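Rho guanine nucleotide exchange factor 3 (Mus musculus, PDB 2Z0Q) acts as a guanine nucleotide exchange factor for the small GTPases RhoA and RhoB, here represented by its tandem DH-PH domains. Local coordinates at residues K279-E284 with F311-K316; Y272-P277 with G318-T323. All blocks are in the same frame, centred on the assembly; numbering follows the deposited sequence.

Interaction 1: residues K279-E284 with F311-K316; sequences KDLTLE and FRVSFK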
loop_
_atom_site.group_PDB
_atom_site.type_symbol
_atom_site.label_atom_id
_atom_site.label_comp_id
_atom_site.label_asym_id
_atom_site.label_seq_id
_atom_site.Cartn_x
_atom_site.Cartn_y
_atom_site.Cartn_z
ATOM N N LYS A 279 25.205 -4.267 5.911
ATOM C CA LYS A 279 26.248 -4.434 6.947
ATOM C C LYS A 279 27.297 -3.313 6.876
ATOM O O LYS A 279 28.006 -3.065 7.857
ATOM C CB LYS A 279 26.990 -5.771 6.793
ATOM C CG LYS A 279 27.750 -5.912 5.490
ATOM C CD LYS A 279 28.749 -7.090 5.499
ATOM C CE LYS A 279 29.639 -7.053 4.230
ATOM N NZ LYS A 279 30.778 -8.023 4.310
ATOM N N ASP A 280 27.407 -2.668 5.714
ATOM C CA ASP A 280 28.384 -1.586 5.523
ATOM C C ASP A 280 27.721 -0.214 5.350
ATOM O O ASP A 280 28.366 0.739 4.920
ATOM C CB ASP A 280 29.233 -1.839 4.281
ATOM C CG ASP A 280 29.886 -3.214 4.277
ATOM O OD1 ASP A 280 30.495 -3.587 5.299
ATOM O OD2 ASP A 280 29.788 -3.901 3.232
ATOM N N LEU A 281 26.440 -0.105 5.656
ATOM C CA LEU A 281 25.742 1.166 5.441
ATOM C C LEU A 281 25.800 2.032 6.707
ATOM O O LEU A 281 25.282 1.649 7.752
ATOM C CB LEU A 281 24.288 0.862 5.041
ATOM C CG LEU A 281 23.300 1.953 4.597
ATOM C CD1 LEU A 281 21.950 1.324 4.220
ATOM C CD2 LEU A 281 23.104 2.935 5.758
ATOM N N THR A 282 26.428 3.200 6.610
ATOM C CA THR A 282 26.507 4.111 7.759
ATOM C C THR A 282 25.359 5.136 7.575
ATOM O O THR A 282 25.284 5.817 6.553
ATOM C CB THR A 282 27.855 4.849 7.774
ATOM O OG1 THR A 282 28.931 3.901 7.937
ATOM C CG2 THR A 282 27.883 5.861 8.924
ATOM N N LEU A 283 24.475 5.207 8.564
ATOM C CA LEU A 283 23.305 6.075 8.527
ATOM C C LEU A 283 23.509 7.206 9.509
ATOM O O LEU A 283 23.817 6.957 10.677
ATOM C CB LEU A 283 22.049 5.278 8.951
ATOM C CG LEU A 283 20.780 6.101 9.153
ATOM C CD1 LEU A 283 20.281 6.679 7.803
ATOM C CD2 LEU A 283 19.693 5.187 9.735
ATOM N N GLU A 284 23.363 8.434 9.049
ATOM C CA GLU A 284 23.518 9.601 9.930
ATOM C C GLU A 284 22.325 10.522 9.770
ATOM O O GLU A 284 21.929 10.851 8.666
ATOM C CB GLU A 284 24.829 10.339 9.593
ATOM C CG GLU A 284 26.030 9.466 9.969
ATOM C CD GLU A 284 27.369 9.966 9.430
ATOM O OE1 GLU A 284 27.387 10.573 8.352
ATOM O OE2 GLU A 284 28.416 9.687 10.093
ATOM N N PHE A 311 18.603 12.901 5.523
ATOM C CA PHE A 311 19.446 11.977 6.297
ATOM C C PHE A 311 20.570 11.582 5.355
ATOM O O PHE A 311 20.459 11.778 4.147
ATOM C CB PHE A 311 18.679 10.764 6.862
ATOM C CG PHE A 311 18.027 9.892 5.822
ATOM C CD1 PHE A 311 18.678 8.791 5.320
ATOM C CD2 PHE A 311 16.737 10.176 5.374
ATOM C CE1 PHE A 311 18.051 7.949 4.373
ATOM C CE2 PHE A 311 16.106 9.348 4.440
ATOM C CZ PHE A 311 16.743 8.252 3.948
ATOM N N ARG A 312 21.652 11.069 5.915
ATOM C CA ARG A 312 22.804 10.698 5.114
ATOM C C ARG A 312 23.095 9.208 5.164
ATOM O O ARG A 312 23.033 8.572 6.196
ATOM C CB ARG A 312 24.052 11.466 5.611
ATOM C CG ARG A 312 25.308 11.306 4.704
ATOM C CD ARG A 312 26.560 12.045 5.240
ATOM N NE ARG A 312 26.382 13.317 5.972
ATOM C CZ ARG A 312 26.307 14.527 5.427
ATOM N NH1 ARG A 312 26.353 14.717 4.121
ATOM N NH2 ARG A 312 26.306 15.575 6.198
ATOM N N VAL A 313 23.403 8.657 4.011
ATOM C CA VAL A 313 23.799 7.280 3.929
ATOM C C VAL A 313 25.168 7.274 3.259
ATOM O O VAL A 313 25.345 7.893 2.221
ATOM C CB VAL A 313 22.839 6.445 3.069
ATOM C CG1 VAL A 313 23.429 5.124 2.865
ATOM C CG2 VAL A 313 21.451 6.294 3.768
ATOM N N SER A 314 26.140 6.583 3.857
ATOM C CA SER A 314 27.466 6.532 3.244
ATOM C C SER A 314 28.016 5.097 3.278
ATOM O O SER A 314 27.595 4.238 4.075
ATOM C CB SER A 314 28.401 7.543 3.937
ATOM O OG SER A 314 28.784 7.097 5.208
ATOM N N PHE A 315 28.937 4.847 2.377
ATOM C CA PHE A 315 29.510 3.537 2.180
ATOM C C PHE A 315 30.993 3.680 1.856
ATOM O O PHE A 315 31.396 4.340 0.882
ATOM C CB PHE A 315 28.736 2.894 1.024
ATOM C CG PHE A 315 29.291 1.592 0.541
ATOM C CD1 PHE A 315 29.678 0.617 1.440
ATOM C CD2 PHE A 315 29.304 1.302 -0.832
ATOM C CE1 PHE A 315 30.074 -0.659 0.988
ATOM C CE2 PHE A 315 29.693 0.033 -1.292
ATOM C CZ PHE A 315 30.077 -0.948 -0.368
ATOM N N LYS A 316 31.804 3.039 2.682
ATOM C CA LYS A 316 33.244 3.075 2.505
ATOM C C LYS A 316 33.590 1.906 1.590
ATOM O O LYS A 316 33.338 0.761 1.937
ATOM C CB LYS A 316 33.918 2.954 3.885
ATOM C CG LYS A 316 35.365 3.216 3.797
ATOM C CD LYS A 316 36.104 3.137 5.114
ATOM C CE LYS A 316 37.583 3.318 4.782
ATOM N NZ LYS A 316 38.370 2.922 5.927
HETATM O O HOH W 1 30.927 1.556 4.971
HETATM O O HOH W 2 26.501 8.513 6.503
HETATM O O HOH W 3 26.835 13.262 8.681
#
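Phe311 begins the contact through ring atom CD1, which lies 3.6 Å from Leu283 CD1, an oblique approach. At the next pair Arg312 N donates to Glu284 O at 2.8 Å, and Glu284 N to Arg312 O at 2.9 Å. The Arg312 side chain bends at chi3 (-34°), and its NE makes a long salt bridge of 3.8 Å to Glu284 OE1. The carboxylate and guanidinium planes are nearly perpendicular, 86° apart, so this is no forked, coplanar pair; a water links the same two atoms. Val313 forms the non-hydrogen-bonded pair with Leu283, while its CG1 packs against CG and CD2 of Leu281, each at 3.6 Å. Ser314 restores the two-bond pattern with Thr282, and its OG lies 3.5 Å from Thr282 CB. Phe315 then offers its ring edge, CE1 standing 3.6 Å from Asp280 CB. The segments 282-284 and 311-315 run at 161° to each other, as antiparallel strands do. Strand 322-327 hydrogen-bonds to the far side of strand 310-315, which therefore lies between two partners in the PH-domain sheet. Leu281 and Leu283 reach helix 331-345 at Ile341, and Leu281 and Val313 also touch Leu255 of strand 254-263.

Interaction 2: residues Y272-P277 with G318-T323; sequences YRQPIP and GSQSQT. With SO4 (sulfate ion), chain D; SO4 (sulfate ion), chain C.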
loop_
_atom_site.group_PDB
_atom_site.type_symbol
_atom_site.label_atom_id
_atom_site.label_comp_id
_atom_site.label_asym_id
_atom_site.label_seq_id
_atom_site.Cartn_x
_atom_site.Cartn_y
_atom_site.Cartn_z
ATOM N N TYR A 272 21.766 4.053 -9.761
ATOM C CA TYR A 272 22.496 5.341 -9.733
ATOM C C TYR A 272 23.963 5.179 -9.284
ATOM O O TYR A 272 24.845 5.959 -9.687
ATOM C CB TYR A 272 21.724 6.278 -8.801
ATOM C CG TYR A 272 22.208 7.703 -8.708
ATOM C CD1 TYR A 272 22.175 8.535 -9.824
ATOM C CD2 TYR A 272 22.586 8.253 -7.467
ATOM C CE1 TYR A 272 22.496 9.890 -9.727
ATOM C CE2 TYR A 272 22.908 9.634 -7.348
ATOM C CZ TYR A 272 22.853 10.434 -8.487
ATOM O OH TYR A 272 23.085 11.772 -8.419
ATOM N N ARG A 273 24.212 4.182 -8.448
ATOM C CA ARG A 273 25.541 3.847 -7.940
ATOM C C ARG A 273 25.492 2.367 -7.672
ATOM O O ARG A 273 24.438 1.721 -7.825
ATOM C CB ARG A 273 25.846 4.576 -6.624
ATOM C CG ARG A 273 25.831 6.074 -6.748
ATOM C CD ARG A 273 27.123 6.609 -7.383
ATOM N NE ARG A 273 27.237 8.063 -7.208
ATOM C CZ ARG A 273 26.654 8.968 -7.985
ATOM N NH1 ARG A 273 25.897 8.591 -9.016
ATOM N NH2 ARG A 273 26.860 10.264 -7.753
ATOM N N GLN A 274 26.613 1.827 -7.240
ATOM C CA GLN A 274 26.658 0.415 -6.899
ATOM C C GLN A 274 25.856 0.218 -5.619
ATOM O O GLN A 274 25.735 1.120 -4.791
ATOM C CB GLN A 274 28.095 -0.015 -6.712
ATOM C CG GLN A 274 28.881 0.303 -7.979
ATOM C CD GLN A 274 30.323 -0.089 -7.868
ATOM O OE1 GLN A 274 30.868 -0.154 -6.776
ATOM N NE2 GLN A 274 30.963 -0.340 -9.012
ATOM N N PRO A 275 25.257 -0.961 -5.462
ATOM C CA PRO A 275 24.456 -1.223 -4.259
ATOM C C PRO A 275 25.292 -1.135 -2.978
ATOM O O PRO A 275 26.482 -1.454 -2.995
ATOM C CB PRO A 275 23.949 -2.659 -4.484
ATOM C CG PRO A 275 23.983 -2.832 -5.961
ATOM C CD PRO A 275 25.240 -2.109 -6.385
ATOM N N ILE A 276 24.658 -0.722 -1.879
ATOM C CA ILE A 276 25.309 -0.636 -0.581
ATOM C C ILE A 276 24.809 -1.745 0.371
ATOM O O ILE A 276 23.655 -1.738 0.796
ATOM C CB ILE A 276 25.044 0.754 0.087
ATOM C CG1 ILE A 276 25.647 1.863 -0.799
ATOM C CG2 ILE A 276 25.603 0.783 1.525
ATOM C CD1 ILE A 276 25.200 3.236 -0.358
ATOM N N PRO A 277 25.679 -2.703 0.721
ATOM C CA PRO A 277 25.276 -3.787 1.638
ATOM C C PRO A 277 24.874 -3.156 2.956
ATOM O O PRO A 277 25.533 -2.219 3.408
ATOM C CB PRO A 277 26.554 -4.636 1.782
ATOM C CG PRO A 277 27.321 -4.378 0.557
ATOM C CD PRO A 277 27.051 -2.879 0.247
ATOM N N GLY A 318 36.712 2.076 -0.783
ATOM C CA GLY A 318 37.868 2.568 -1.510
ATOM C C GLY A 318 37.566 3.684 -2.501
ATOM O O GLY A 318 36.931 4.701 -2.146
ATOM N N SER A 319 38.025 3.493 -3.745
ATOM C CA SER A 319 37.850 4.464 -4.814
ATOM C C SER A 319 36.384 4.609 -5.173
ATOM O O SER A 319 35.985 5.602 -5.769
ATOM C CB SER A 319 38.652 4.064 -6.089
ATOM O OG SER A 319 38.175 2.856 -6.698
ATOM N N GLN A 320 35.583 3.617 -4.815
ATOM C CA GLN A 320 34.171 3.660 -5.138
ATOM C C GLN A 320 33.313 4.051 -3.908
ATOM O O GLN A 320 32.118 3.818 -3.905
ATOM C CB GLN A 320 33.724 2.290 -5.671
ATOM C CG GLN A 320 34.408 1.807 -6.963
ATOM C CD GLN A 320 33.954 2.577 -8.214
ATOM O OE1 GLN A 320 34.420 3.698 -8.484
ATOM N NE2 GLN A 320 33.031 1.979 -8.975
ATOM N N SER A 321 33.915 4.639 -2.882
ATOM C CA SER A 321 33.128 5.048 -1.691
ATOM C C SER A 321 32.023 5.996 -2.131
ATOM O O SER A 321 32.166 6.690 -3.128
ATOM C CB SER A 321 34.011 5.750 -0.673
ATOM O OG SER A 321 34.939 4.865 -0.132
ATOM N N GLN A 322 30.936 6.022 -1.370
ATOM C CA GLN A 322 29.787 6.837 -1.738
ATOM C C GLN A 322 29.238 7.555 -0.528
ATOM O O GLN A 322 29.405 7.106 0.602
ATOM C CB GLN A 322 28.615 5.956 -2.220
ATOM C CG GLN A 322 28.764 5.156 -3.468
ATOM C CD GLN A 322 27.569 4.218 -3.648
ATOM O OE1 GLN A 322 26.424 4.627 -3.451
ATOM N NE2 GLN A 322 27.836 2.962 -4.011
ATOM N N THR A 323 28.569 8.665 -0.797
ATOM C CA THR A 323 27.845 9.332 0.260
ATOM C C THR A 323 26.610 9.967 -0.397
ATOM O O THR A 323 26.706 10.541 -1.465
ATOM C CB THR A 323 28.693 10.377 1.030
ATOM O OG1 THR A 323 27.952 10.790 2.197
ATOM C CG2 THR A 323 29.075 11.598 0.164
HETATM S S SO4 D . 29.099 9.453 -4.686
HETATM O O1 SO4 D . 30.255 8.925 -5.498
HETATM O O2 SO4 D . 28.480 10.581 -5.449
HETATM O O3 SO4 D . 28.079 8.385 -4.550
HETATM O O4 SO4 D . 29.535 9.907 -3.336
HETATM S S SO4 C . 25.503 12.499 -10.516
HETATM O O1 SO4 C . 26.258 13.310 -11.531
HETATM O O2 SO4 C . 24.038 12.869 -10.574
HETATM O O3 SO4 C . 25.655 11.039 -10.833
HETATM O O4 SO4 C . 26.100 12.779 -9.164
HETATM O O HOH W 4 30.468 1.881 -4.583
#
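Gln322 reaches across to Gln274 with an extended side chain, its CG anti to the carbonyl carbon. Its NE2 donates to Gln274 O at 2.9 Å with an N-H...O angle of 167°; the acceptor lies close to the amide plane, although the donor is tilted from the carbonyl plane. The other amide atom, OE1, lies 3.2 Å from Arg273 CB and also touches Ile276 CD1, while its hydrogen bond comes from His324 NE2. Both polar ends of this buried amide are thus satisfied. Gln274 and Gln320 cross at about a right angle, with amide planes 79° apart. Their NE2 atoms are 3.1 Å apart but, being two donors, form no bond; Gln274 NE2 instead bonds to Glu219 O. A water joins the three glutamines through Gln274 OE1, Gln320 O and Gln322 NE2.

The Arg273 guanidinium is turned 59° from the Gln322 amide and meets two sulfates at its edge. NE and NH2 donate to the chain D sulfate, whose O4 accepts from Thr323 N at 3.0 Å; NH1 and NH2 donate to the chain C sulfate, whose O2 accepts from Tyr272 OH at 2.6 Å. Arg273 NH1 sits 3.4 Å above the centre of the Tyr272 ring and bonds to Tyr272 O; together with the sulfate bonds this probably limits the group's rotation. An alanine here would probably leave both sulfates without their guanidinium donors and remove the NH1 cover from the Tyr272 ring. The sulfates probably come from the crystallisation liquor, so they probably mark an anion-accepting patch and do not establish a natural ligand. The whole arrangement belongs to the PH domain, where side chains and water bridge the connection leading into strand 276-277 and the turn before strand 322-327.

In the fold
Interaction 1 is nested along the chain inside the loop closed by interaction 2, and their centres lie 10 Å apart. They share the same PH-domain sheet: strands 310-315 and 322-327 are neighbours, and Phe315 O probably accepts a hydrogen bond from Gln322 N at 2.8 Å. Both are partly buried. Interaction 1 is regular strand pairing, burying 465 Å², with apolar side chains on one face and polar ones on the other. Interaction 2 buries 258 Å² and has one direct hydrogen bond, made by a side chain, supplemented by water and sulfate. Ile276 connects the two, touching Gln322 in one and Leu281, Val313 and Phe315 in the other.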